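Local coordinates for protein putative alpha-L-fucosidase (Bacteroides thetaiotaomicron VPI-5482, PDB 3GZA) that probably hydrolyses alpha-L-fucosidic linkages, as an exported glycoside hydrolase of family 29 built on a TIM barrel, at residues T298-Y303 with D338-R343; K302-V307 with K408-F413; V77-H82 with G126-I131; M178-G183 with L207-I212. All coordinates share one frame; numbering follows the deposited sequence.

The four contacts fall into two pairs. Contacts 1 and 2 share Tyr303 and helix 296-304, their centres about 10 Å apart, and a salt bridge of 2.8 Å from Arg343 NH1 to Glu304 OE2 ties one to the other; together they lead from the barrel's outer helices to the C-terminal beta domain. Contacts 3 and 4, also about 10 Å apart between centres, lie in the barrel sheet, where strands 124-129 and 178-181 are neighbours. Contact 4 grips a bound HEPES molecule, and the side chain of Tyr128 in contact 3 comes within about 5 Å of it, consistent with a shared substrate pocket. The centres of the two pairs lie about 26 to 29 Å apart.

Contact 1 (T298-Y303 with D338-R343); sequences TLMDKY and DEINRR
Ile340 lies across one face of the Tyr303 ring, its CG1 3.9 Å above the plane and over the centre, while its CD1 makes a CH-pi contact 3.9 Å from the ring centroid. The second flat group is the guanidinium of Arg343. Met300 CE sits over one of its faces, displaced toward the rim, and Met300 CB approaches Arg343 NH2 to 3.6 Å; at the guanidinium edge, in plane, lies OE2 of Glu339. Bends at chi2 and chi3 (-52° and -55°) fold the selenomethionine chain back, so that its methyl serves both partners, meeting Ile340 CG1 at 3.8 Å as well. The two segments belong to helices 296-304 and 327-344, which pack on the outside of the TIM barrel; the axes of 298-303 and 338-343 come within 11.0 Å and cross at -59°. Met22 of strand 22-26 touches both Tyr303 and Ile340. No hydrogen bond joins 298-303 to 338-343; the salt-bridge network of Glu339, Arg342 and Arg343 lies within 338-343. Arg342 grips Glu339 side-on, NE to OE1 at 2.9 Å and NH2 to OE2, and Arg343 NE reaches OE2 at 2.8 Å from the anti side. An alanine at Glu339 would remove the carboxylate and the CG that touches Met300 SE, and would probably leave Arg342 and Arg343 NE without their acceptor.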
# COMPACT_ATOMS: atom_id res chain seq x y z
N THR A 298 -19.28 -30.18 -23.96
CA THR A 298 -19.76 -28.81 -23.70
C THR A 298 -18.84 -27.74 -24.28
O THR A 298 -19.32 -26.77 -24.89
CB THR A 298 -19.97 -28.61 -22.20
OG1 THR A 298 -20.84 -29.65 -21.74
CG2 THR A 298 -20.64 -27.27 -21.94
N LEU A 299 -17.53 -27.93 -24.14
CA LEU A 299 -16.57 -27.01 -24.72
C LEU A 299 -16.68 -26.92 -26.24
O LEU A 299 -16.50 -25.85 -26.82
CB LEU A 299 -15.14 -27.42 -24.32
CG LEU A 299 -14.78 -27.22 -22.85
CD1 LEU A 299 -13.42 -27.86 -22.51
CD2 LEU A 299 -14.86 -25.69 -22.48
N MSE A 300 -16.94 -28.05 -26.88
CA MSE A 300 -17.11 -28.07 -28.33
C MSE A 300 -18.38 -27.35 -28.75
O MSE A 300 -18.38 -26.64 -29.75
CB MSE A 300 -17.07 -29.48 -28.87
CG MSE A 300 -15.73 -30.12 -28.69
SE MSE A 300 -14.17 -29.11 -29.35
CE MSE A 300 -14.79 -28.84 -31.23
N ASP A 301 -19.46 -27.52 -28.00
CA ASP A 301 -20.73 -26.80 -28.24
C ASP A 301 -20.40 -25.28 -28.15
O ASP A 301 -20.79 -24.49 -29.03
CB ASP A 301 -21.74 -27.22 -27.15
CG ASP A 301 -23.11 -26.52 -27.25
OD1 ASP A 301 -23.71 -26.46 -28.34
OD2 ASP A 301 -23.64 -26.07 -26.17
N LYS A 302 -19.64 -24.88 -27.13
CA LYS A 302 -19.31 -23.46 -26.98
C LYS A 302 -18.45 -22.96 -28.11
O LYS A 302 -18.67 -21.85 -28.63
CB LYS A 302 -18.70 -23.18 -25.62
CG LYS A 302 -19.68 -23.44 -24.46
CD LYS A 302 -19.03 -23.19 -23.12
CE LYS A 302 -20.02 -23.55 -21.99
NZ LYS A 302 -21.39 -23.00 -22.24
N TYR A 303 -17.44 -23.73 -28.49
CA TYR A 303 -16.58 -23.36 -29.63
C TYR A 303 -17.42 -23.08 -30.88
O TYR A 303 -17.23 -22.04 -31.56
CB TYR A 303 -15.60 -24.54 -29.90
CG TYR A 303 -14.67 -24.30 -31.09
CD1 TYR A 303 -13.52 -23.54 -30.94
CD2 TYR A 303 -14.94 -24.84 -32.32
CE1 TYR A 303 -12.68 -23.30 -32.00
CE2 TYR A 303 -14.10 -24.63 -33.37
CZ TYR A 303 -12.99 -23.87 -33.21
OH TYR A 303 -12.14 -23.63 -34.30
N ASP A 338 -7.27 -30.93 -29.48
CA ASP A 338 -7.22 -32.13 -30.31
C ASP A 338 -8.54 -32.38 -31.07
O ASP A 338 -8.52 -32.83 -32.24
CB ASP A 338 -6.93 -33.36 -29.43
CG ASP A 338 -5.50 -33.39 -28.91
OD1 ASP A 338 -4.64 -32.57 -29.34
OD2 ASP A 338 -5.26 -34.24 -28.02
N GLU A 339 -9.67 -32.04 -30.43
CA GLU A 339 -10.96 -32.30 -30.99
C GLU A 339 -11.29 -31.23 -32.04
O GLU A 339 -11.88 -31.53 -33.07
CB GLU A 339 -12.00 -32.44 -29.90
CG GLU A 339 -13.39 -32.68 -30.42
CD GLU A 339 -13.58 -34.00 -31.14
OE1 GLU A 339 -12.69 -34.87 -31.10
OE2 GLU A 339 -14.63 -34.16 -31.79
N ILE A 340 -10.87 -29.99 -31.82
CA ILE A 340 -11.04 -28.96 -32.84
C ILE A 340 -10.28 -29.38 -34.08
O ILE A 340 -10.81 -29.29 -35.20
CB ILE A 340 -10.53 -27.59 -32.37
CG1 ILE A 340 -11.46 -27.06 -31.26
CG2 ILE A 340 -10.52 -26.60 -33.52
CD1 ILE A 340 -10.81 -25.89 -30.44
N ASN A 341 -9.05 -29.87 -33.89
CA ASN A 341 -8.28 -30.35 -35.03
C ASN A 341 -8.90 -31.57 -35.69
O ASN A 341 -8.95 -31.65 -36.93
CB ASN A 341 -6.85 -30.63 -34.63
CG ASN A 341 -6.06 -29.34 -34.39
OD1 ASN A 341 -6.40 -28.28 -34.94
ND2 ASN A 341 -4.99 -29.44 -33.59
N ARG A 342 -9.37 -32.51 -34.88
CA ARG A 342 -10.01 -33.69 -35.45
C ARG A 342 -11.21 -33.34 -36.35
O ARG A 342 -11.38 -33.92 -37.44
CB ARG A 342 -10.48 -34.63 -34.35
CG ARG A 342 -10.81 -36.00 -34.89
CD ARG A 342 -11.43 -36.89 -33.83
NE ARG A 342 -12.78 -36.44 -33.48
CZ ARG A 342 -13.88 -36.70 -34.17
NH1 ARG A 342 -13.86 -37.47 -35.26
NH2 ARG A 342 -15.04 -36.20 -33.76
N ARG A 343 -12.03 -32.40 -35.90
CA ARG A 343 -13.22 -32.05 -36.66
C ARG A 343 -12.94 -31.19 -37.87
O ARG A 343 -13.46 -31.47 -38.96
CB ARG A 343 -14.23 -31.30 -35.79
CG ARG A 343 -14.71 -32.09 -34.61
CD ARG A 343 -15.83 -31.38 -33.92
NE ARG A 343 -16.24 -32.10 -32.72
CZ ARG A 343 -17.28 -31.76 -31.97
NH1 ARG A 343 -18.01 -30.71 -32.27
NH2 ARG A 343 -17.57 -32.47 -30.89

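Contact 2 (K302-V307 with K408-F413); sequences KYEKSV and KRIEKF
Glu304 and Ile410 have their CA atoms 6.2 Å apart where the last turn of helix 296-304 meets strand 409-418, and no direct hydrogen bond links 302-307 with 408-413. The strand is an outer one of a four-stranded antiparallel sheet, which faces a second such sheet in a beta-sandwich consistent with an F5/8 type C domain, so the contact joins the TIM barrel to the C-terminal domain. Ile410 CD1 meets Tyr303 CE2 at 3.8 Å, the two side chains crossing at about a right angle. Lys408 and Val307 run side by side in the same direction, with CD of the lysine 3.8 Å from CG1 of the valine. Farther along the strand, Glu304 touches the aliphatic part of Lys412, but OE1 of Glu304 and NZ of Lys412 stay 6.2 Å apart and form no salt bridge; OE2 of the glutamate is instead hydrogen-bonded to Tyr370 OH. Beyond the helix end, Gly308 bonds to the backbone of Ile410 and takes a bond from Arg409 NH1. Two waters bridge the segments. One, in the plane of the Tyr303 ring at its edge, lies 2.8 Å from Tyr303 OH and accepts from Lys408 NZ at 2.8 Å, a lysine that also bridges to Glu21. A second water donates to two backbone carbonyls, Glu304 O at 2.6 Å and Ile410 O at 2.7 Å.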
# COMPACT_ATOMS: atom_id res chain seq x y z
N LYS A 302 -19.64 -24.88 -27.13
CA LYS A 302 -19.31 -23.46 -26.98
C LYS A 302 -18.45 -22.96 -28.11
O LYS A 302 -18.67 -21.85 -28.63
CB LYS A 302 -18.70 -23.18 -25.62
CG LYS A 302 -19.68 -23.44 -24.46
CD LYS A 302 -19.03 -23.19 -23.12
CE LYS A 302 -20.02 -23.55 -21.99
NZ LYS A 302 -21.39 -23.00 -22.24
N TYR A 303 -17.44 -23.73 -28.49
CA TYR A 303 -16.58 -23.36 -29.63
C TYR A 303 -17.42 -23.08 -30.88
O TYR A 303 -17.23 -22.04 -31.56
CB TYR A 303 -15.60 -24.54 -29.90
CG TYR A 303 -14.67 -24.30 -31.09
CD1 TYR A 303 -13.52 -23.54 -30.94
CD2 TYR A 303 -14.94 -24.84 -32.32
CE1 TYR A 303 -12.68 -23.30 -32.00
CE2 TYR A 303 -14.10 -24.63 -33.37
CZ TYR A 303 -12.99 -23.87 -33.21
OH TYR A 303 -12.14 -23.63 -34.30
N GLU A 304 -18.35 -23.97 -31.19
CA GLU A 304 -19.16 -23.80 -32.41
C GLU A 304 -20.10 -22.59 -32.31
O GLU A 304 -20.48 -22.01 -33.33
CB GLU A 304 -19.95 -25.09 -32.71
CG GLU A 304 -19.03 -26.24 -33.10
CD GLU A 304 -19.73 -27.49 -33.50
OE1 GLU A 304 -20.97 -27.49 -33.67
OE2 GLU A 304 -19.04 -28.50 -33.70
N LYS A 305 -20.45 -22.21 -31.09
CA LYS A 305 -21.35 -21.08 -30.86
C LYS A 305 -20.61 -19.80 -30.47
O LYS A 305 -21.20 -18.87 -29.98
CB LYS A 305 -22.45 -21.46 -29.85
CG LYS A 305 -23.41 -22.52 -30.38
CD LYS A 305 -24.36 -23.10 -29.33
CE LYS A 305 -25.35 -24.16 -29.95
NZ LYS A 305 -25.88 -25.13 -28.93
N SER A 306 -19.30 -19.75 -30.69
CA SER A 306 -18.50 -18.56 -30.45
C SER A 306 -17.66 -18.37 -31.67
O SER A 306 -18.06 -17.60 -32.53
CB SER A 306 -17.64 -18.62 -29.18
OG SER A 306 -16.89 -19.81 -29.11
N VAL A 307 -16.57 -19.14 -31.79
CA VAL A 307 -15.72 -19.09 -32.97
C VAL A 307 -16.56 -19.33 -34.24
O VAL A 307 -16.36 -18.69 -35.27
CB VAL A 307 -14.58 -20.10 -32.86
CG1 VAL A 307 -13.72 -20.12 -34.20
CG2 VAL A 307 -13.71 -19.80 -31.59
N LYS A 408 -15.59 -16.20 -39.33
CA LYS A 408 -15.85 -17.62 -39.40
C LYS A 408 -17.26 -17.99 -39.00
O LYS A 408 -17.77 -17.49 -38.00
CB LYS A 408 -14.87 -18.41 -38.53
CG LYS A 408 -14.99 -19.94 -38.61
CD LYS A 408 -13.80 -20.60 -37.93
CE LYS A 408 -12.56 -20.72 -38.87
NZ LYS A 408 -11.42 -21.45 -38.19
N ARG A 409 -17.85 -18.90 -39.78
CA ARG A 409 -19.17 -19.42 -39.55
C ARG A 409 -19.01 -20.91 -39.61
O ARG A 409 -18.49 -21.42 -40.63
CB ARG A 409 -20.13 -18.98 -40.67
CG ARG A 409 -21.58 -19.49 -40.54
CD ARG A 409 -22.30 -18.81 -39.43
NE ARG A 409 -23.62 -19.37 -39.21
CZ ARG A 409 -24.05 -19.92 -38.08
NH1 ARG A 409 -23.28 -20.08 -37.02
NH2 ARG A 409 -25.29 -20.37 -38.02
N ILE A 410 -19.49 -21.61 -38.58
CA ILE A 410 -19.53 -23.08 -38.60
C ILE A 410 -20.98 -23.44 -38.68
O ILE A 410 -21.76 -23.01 -37.85
CB ILE A 410 -18.85 -23.71 -37.36
CG1 ILE A 410 -17.36 -23.38 -37.36
CG2 ILE A 410 -19.02 -25.29 -37.33
CD1 ILE A 410 -16.61 -23.69 -36.07
N GLU A 411 -21.34 -24.24 -39.69
CA GLU A 411 -22.70 -24.73 -39.86
C GLU A 411 -22.69 -26.25 -39.72
O GLU A 411 -21.86 -26.92 -40.31
CB GLU A 411 -23.20 -24.39 -41.26
CG GLU A 411 -23.69 -22.95 -41.49
CD GLU A 411 -25.08 -22.67 -40.92
OE1 GLU A 411 -25.61 -23.50 -40.14
OE2 GLU A 411 -25.66 -21.62 -41.32
N LYS A 412 -23.65 -26.78 -38.96
CA LYS A 412 -23.80 -28.22 -38.74
C LYS A 412 -25.21 -28.55 -39.10
O LYS A 412 -26.13 -27.84 -38.73
CB LYS A 412 -23.60 -28.53 -37.27
CG LYS A 412 -23.65 -30.02 -36.87
CD LYS A 412 -23.41 -30.15 -35.36
CE LYS A 412 -23.28 -31.56 -34.87
NZ LYS A 412 -24.54 -32.33 -35.01
N PHE A 413 -25.41 -29.66 -39.81
CA PHE A 413 -26.73 -30.05 -40.25
C PHE A 413 -26.81 -31.56 -40.29
O PHE A 413 -25.81 -32.23 -40.14
CB PHE A 413 -27.04 -29.42 -41.62
CG PHE A 413 -25.88 -29.46 -42.58
CD1 PHE A 413 -25.67 -30.56 -43.40
CD2 PHE A 413 -24.98 -28.42 -42.64
CE1 PHE A 413 -24.59 -30.61 -44.28
CE2 PHE A 413 -23.91 -28.46 -43.53
CZ PHE A 413 -23.71 -29.56 -44.33
O HOH W 1 -12.33 -23.86 -37.05
O HOH W 2 -22.03 -23.02 -35.15

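Contact 3 (V77-H82 with G126-I131); sequences VLTATH and GIYIGI
Gly130 N is gripped twice by Thr81: it donates to OG1 at 2.8 Å with an N-H...O angle of 136°, and more weakly to the carbonyl O at 3.2 Å. The threonine hydroxyl reaches it because OG1 stands between the backbone N and the carbonyl carbon (chi1 62°). This bifurcated bond closes the C-terminal end of two neighbouring parallel strands of the TIM barrel, 75-79 and 124-129, joined through helix 110-121 as a beta-alpha-beta unit. Further back, Tyr128 N binds Leu78 O at 2.9 Å, almost straight, and Ala80 N returns a bond of 2.8 Å to Tyr128 O. The bond from Leu78 N to Gly126 O is weak. Both glycines suit tight spots: a CB on Gly126 would press on Val77 CG2, and one on Gly130 would clash with His82 O. On the face of the sheet carrying Leu78 and Ile127, Ala80 CB packs against Ile127 CG2 at 3.7 Å, and both residues touch Val111 of helix 110-121. Val77, Thr79 and Tyr128 share the other face. Thr79 CG2 lies over one face of the tyrosine ring, 3.5 Å from CD1 and displaced to the rim, its OG1 being occupied by Tyr28 N. In the ring plane, Thr81 O comes to 3.5 Å from the same CD1. Trp180 and His27 also meet this ring. The imidazole of His82 lies rim to rim with it, the planes at 25°, and His82 CD2 stands 3.4 Å from Tyr128 OH.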
# COMPACT_ATOMS: atom_id res chain seq x y z
N VAL A 77 -3.67 -13.75 -21.49
CA VAL A 77 -3.76 -12.53 -20.68
C VAL A 77 -3.66 -12.89 -19.21
O VAL A 77 -4.25 -13.86 -18.76
CB VAL A 77 -5.12 -11.84 -20.98
CG1 VAL A 77 -5.32 -10.53 -20.19
CG2 VAL A 77 -5.31 -11.60 -22.49
N LEU A 78 -2.94 -12.06 -18.44
CA LEU A 78 -2.80 -12.23 -17.01
C LEU A 78 -3.32 -11.04 -16.24
O LEU A 78 -3.11 -9.91 -16.65
CB LEU A 78 -1.30 -12.37 -16.65
CG LEU A 78 -0.95 -12.43 -15.17
CD1 LEU A 78 -1.61 -13.63 -14.43
CD2 LEU A 78 0.60 -12.43 -14.91
N THR A 79 -4.06 -11.29 -15.16
CA THR A 79 -4.51 -10.25 -14.27
C THR A 79 -3.33 -9.69 -13.48
O THR A 79 -2.87 -10.29 -12.49
CB THR A 79 -5.57 -10.75 -13.28
OG1 THR A 79 -5.01 -11.82 -12.52
CG2 THR A 79 -6.83 -11.26 -13.99
N ALA A 80 -2.80 -8.55 -13.91
CA ALA A 80 -1.77 -7.87 -13.17
C ALA A 80 -2.27 -7.37 -11.83
O ALA A 80 -1.53 -7.38 -10.84
CB ALA A 80 -1.20 -6.71 -13.98
N THR A 81 -3.49 -6.86 -11.83
CA THR A 81 -4.27 -6.57 -10.61
C THR A 81 -5.71 -7.03 -10.88
O THR A 81 -6.10 -7.29 -12.04
CB THR A 81 -4.41 -5.11 -10.23
OG1 THR A 81 -5.12 -4.39 -11.29
CG2 THR A 81 -3.02 -4.45 -9.98
N HIS A 82 -6.48 -7.15 -9.80
CA HIS A 82 -7.85 -7.57 -9.89
C HIS A 82 -8.66 -6.74 -8.90
O HIS A 82 -9.00 -5.60 -9.22
CB HIS A 82 -8.02 -9.09 -9.82
CG HIS A 82 -9.40 -9.54 -10.10
ND1 HIS A 82 -10.26 -9.91 -9.10
CD2 HIS A 82 -10.09 -9.65 -11.25
CE1 HIS A 82 -11.43 -10.24 -9.62
NE2 HIS A 82 -11.37 -10.07 -10.94
N GLY A 126 -1.19 -10.47 -23.43
CA GLY A 126 -1.94 -9.30 -23.03
C GLY A 126 -1.96 -9.16 -21.52
O GLY A 126 -1.63 -10.07 -20.80
N ILE A 127 -2.41 -8.00 -21.05
CA ILE A 127 -2.43 -7.72 -19.60
C ILE A 127 -3.81 -7.21 -19.20
O ILE A 127 -4.38 -6.33 -19.86
CB ILE A 127 -1.34 -6.74 -19.21
CG1 ILE A 127 0.08 -7.30 -19.47
CG2 ILE A 127 -1.47 -6.46 -17.70
CD1 ILE A 127 1.25 -6.34 -19.24
N TYR A 128 -4.34 -7.77 -18.13
CA TYR A 128 -5.60 -7.34 -17.54
C TYR A 128 -5.26 -6.52 -16.30
O TYR A 128 -4.39 -6.91 -15.48
CB TYR A 128 -6.41 -8.59 -17.20
CG TYR A 128 -7.70 -8.51 -16.41
CD1 TYR A 128 -7.74 -8.06 -15.09
CD2 TYR A 128 -8.89 -8.95 -16.98
CE1 TYR A 128 -8.92 -8.03 -14.39
CE2 TYR A 128 -10.06 -8.94 -16.27
CZ TYR A 128 -10.07 -8.47 -14.97
OH TYR A 128 -11.26 -8.50 -14.25
N ILE A 129 -5.98 -5.43 -16.13
CA ILE A 129 -5.72 -4.52 -15.02
C ILE A 129 -7.07 -4.20 -14.39
O ILE A 129 -7.96 -3.66 -15.06
CB ILE A 129 -5.07 -3.20 -15.54
CG1 ILE A 129 -3.82 -3.52 -16.36
CG2 ILE A 129 -4.71 -2.29 -14.32
CD1 ILE A 129 -3.20 -2.28 -17.05
N GLY A 130 -7.21 -4.47 -13.10
CA GLY A 130 -8.42 -4.16 -12.36
C GLY A 130 -8.21 -2.86 -11.59
O GLY A 130 -7.36 -2.78 -10.69
N ILE A 131 -8.90 -1.81 -11.98
CA ILE A 131 -8.87 -0.50 -11.31
C ILE A 131 -10.22 -0.13 -10.69
O ILE A 131 -10.34 0.88 -10.00
CB ILE A 131 -8.46 0.65 -12.29
CG1 ILE A 131 -9.48 0.91 -13.39
CG2 ILE A 131 -7.11 0.37 -12.90
CD1 ILE A 131 -9.16 2.12 -14.16

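Contact 4 (M178-G183 with L207-I212); sequences MIWFDG and LFYHNI. With EPE (4-(2-hydroxyethyl)-1-piperazine ethanesulfonic acid), chain C.
Trp180 and Tyr209 form the close-packed part of this contact. Their side chains run side by side, and the tyrosine turns its edge to the face of the indole in a T-shaped pair, planes at 74°, with Tyr209 CD2 3.6 Å from Trp180 CD1. Three backbone hydrogen bonds join the strands, Ile179 N to Leu207 O, Tyr209 N to Ile179 O and Phe181 N to Tyr209 O, the last at 2.8 Å. Phe181 CE2 and Phe208 CE1 meet more loosely, 4.0 Å apart, with the two side chains crossing. The strands are successive parallel members of the TIM barrel, a beta-alpha-beta unit with helix 196-202 between them, and past their C-terminal ends, where such glycosidases hold the active site, the packing gives way to a pocket in which a HEPES molecule is bound. Its sulfonate is held by four donors of this contact. Trp180 NE1 and Gly183 N both donate to O2S, each at 3.0 Å, the first nearly straight and in the indole plane. An alanine in place of Trp180 would remove the indole, so that O2S would probably be left to Gly183 alone among these donors and the Tyr209 edge would lose the face it abuts. Tyr209 OH reaches O1S at 2.8 Å. On the solvent side, where Gly183 is exposed and His210 partly so, His210 follows a cis peptide bond and donates from NE2 to O3S at 3.0 Å; Glu223 adds a further bond to the ligand.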
# COMPACT_ATOMS: atom_id res chain seq x y z
N MSE A 178 -3.52 -7.06 -25.92
CA MSE A 178 -4.60 -6.22 -25.44
C MSE A 178 -4.25 -5.76 -24.04
O MSE A 178 -3.37 -6.35 -23.36
CB MSE A 178 -5.91 -7.03 -25.30
CG MSE A 178 -5.95 -8.08 -24.25
SE MSE A 178 -7.68 -8.78 -23.88
CE MSE A 178 -7.97 -9.78 -25.51
N ILE A 179 -4.95 -4.69 -23.65
CA ILE A 179 -5.05 -4.22 -22.26
C ILE A 179 -6.54 -4.35 -21.99
O ILE A 179 -7.35 -3.76 -22.72
CB ILE A 179 -4.61 -2.78 -21.98
CG1 ILE A 179 -3.08 -2.64 -22.12
CG2 ILE A 179 -5.12 -2.34 -20.59
CD1 ILE A 179 -2.22 -3.41 -21.11
N TRP A 180 -6.89 -5.14 -20.97
CA TRP A 180 -8.25 -5.42 -20.56
C TRP A 180 -8.45 -4.88 -19.16
O TRP A 180 -7.82 -5.33 -18.22
CB TRP A 180 -8.46 -6.93 -20.52
CG TRP A 180 -9.82 -7.49 -20.13
CD1 TRP A 180 -10.86 -6.84 -19.50
CD2 TRP A 180 -10.24 -8.85 -20.27
NE1 TRP A 180 -11.91 -7.69 -19.30
CE2 TRP A 180 -11.55 -8.94 -19.76
CE3 TRP A 180 -9.64 -10.00 -20.80
CZ2 TRP A 180 -12.26 -10.13 -19.74
CZ3 TRP A 180 -10.35 -11.18 -20.79
CH2 TRP A 180 -11.62 -11.25 -20.22
N PHE A 181 -9.33 -3.91 -19.03
CA PHE A 181 -9.66 -3.35 -17.73
C PHE A 181 -10.91 -4.03 -17.19
O PHE A 181 -11.90 -4.18 -17.93
CB PHE A 181 -9.92 -1.87 -17.85
CG PHE A 181 -8.68 -1.08 -18.20
CD1 PHE A 181 -7.81 -0.73 -17.20
CD2 PHE A 181 -8.45 -0.62 -19.48
CE1 PHE A 181 -6.67 0.03 -17.47
CE2 PHE A 181 -7.27 0.11 -19.76
CZ PHE A 181 -6.40 0.42 -18.74
N ASP A 182 -10.87 -4.42 -15.90
CA ASP A 182 -12.03 -5.05 -15.23
C ASP A 182 -13.24 -4.15 -15.23
O ASP A 182 -13.31 -3.22 -14.46
CB ASP A 182 -11.61 -5.39 -13.77
CG ASP A 182 -12.72 -5.92 -12.93
OD1 ASP A 182 -13.75 -6.40 -13.50
OD2 ASP A 182 -12.55 -5.89 -11.68
N GLY A 183 -14.22 -4.50 -16.03
CA GLY A 183 -15.37 -3.62 -16.16
C GLY A 183 -15.09 -2.31 -16.84
O GLY A 183 -15.87 -1.38 -16.71
N LEU A 207 -4.88 -3.87 -28.51
CA LEU A 207 -6.33 -3.71 -28.39
C LEU A 207 -6.62 -3.04 -27.08
O LEU A 207 -6.16 -3.49 -26.03
CB LEU A 207 -7.05 -5.05 -28.47
CG LEU A 207 -6.89 -5.83 -29.79
CD1 LEU A 207 -7.08 -7.40 -29.58
CD2 LEU A 207 -7.77 -5.24 -30.92
N PHE A 208 -7.41 -1.99 -27.14
CA PHE A 208 -7.79 -1.20 -25.95
C PHE A 208 -9.21 -1.64 -25.55
O PHE A 208 -10.18 -1.43 -26.30
CB PHE A 208 -7.76 0.28 -26.27
CG PHE A 208 -8.14 1.16 -25.12
CD1 PHE A 208 -7.20 1.55 -24.16
CD2 PHE A 208 -9.46 1.59 -24.96
CE1 PHE A 208 -7.56 2.34 -23.10
CE2 PHE A 208 -9.82 2.37 -23.90
CZ PHE A 208 -8.89 2.76 -22.97
N TYR A 209 -9.33 -2.27 -24.37
CA TYR A 209 -10.61 -2.79 -23.92
C TYR A 209 -10.74 -2.47 -22.44
O TYR A 209 -10.25 -3.24 -21.60
CB TYR A 209 -10.68 -4.28 -24.24
CG TYR A 209 -11.95 -4.90 -23.80
CD1 TYR A 209 -13.13 -4.67 -24.48
CD2 TYR A 209 -11.99 -5.74 -22.71
CE1 TYR A 209 -14.31 -5.21 -24.05
CE2 TYR A 209 -13.21 -6.27 -22.25
CZ TYR A 209 -14.35 -5.98 -22.92
OH TYR A 209 -15.59 -6.42 -22.54
N HIS A 210 -11.44 -1.40 -22.04
CA HIS A 210 -12.24 -0.48 -22.81
C HIS A 210 -12.60 0.65 -21.85
O HIS A 210 -12.35 0.55 -20.66
CB HIS A 210 -13.55 -1.14 -23.29
CG HIS A 210 -14.33 -1.78 -22.20
ND1 HIS A 210 -15.49 -1.24 -21.69
CD2 HIS A 210 -14.13 -2.95 -21.52
CE1 HIS A 210 -15.96 -2.04 -20.74
NE2 HIS A 210 -15.18 -3.10 -20.65
N ASN A 211 -13.16 1.73 -22.38
CA ASN A 211 -13.69 2.79 -21.52
C ASN A 211 -14.89 3.45 -22.20
O ASN A 211 -15.38 2.96 -23.22
CB ASN A 211 -12.62 3.76 -21.06
CG ASN A 211 -12.17 4.72 -22.13
OD1 ASN A 211 -12.61 4.65 -23.28
ND2 ASN A 211 -11.25 5.62 -21.76
N ILE A 212 -15.40 4.55 -21.64
CA ILE A 212 -16.56 5.16 -22.22
C ILE A 212 -16.39 5.66 -23.63
O ILE A 212 -17.35 5.89 -24.32
CB ILE A 212 -17.08 6.31 -21.28
CG1 ILE A 212 -18.54 6.63 -21.50
CG2 ILE A 212 -16.16 7.57 -21.36
CD1 ILE A 212 -19.11 7.40 -20.33
N1 EPE C . -18.63 -8.17 -16.48
C2 EPE C . -18.04 -9.13 -15.54
C3 EPE C . -19.25 -9.67 -14.76
N4 EPE C . -20.13 -10.40 -15.67
C5 EPE C . -20.70 -9.44 -16.56
C6 EPE C . -19.53 -8.84 -17.38
C7 EPE C . -21.06 -11.18 -14.84
C8 EPE C . -22.24 -11.87 -15.49
O8 EPE C . -21.88 -12.85 -16.44
C9 EPE C . -17.63 -7.21 -17.02
C10 EPE C . -16.87 -7.87 -18.12
S EPE C . -15.55 -6.84 -18.83
O1S EPE C . -15.30 -7.59 -20.04
O2S EPE C . -14.42 -6.83 -17.91
O3S EPE C . -16.07 -5.48 -19.15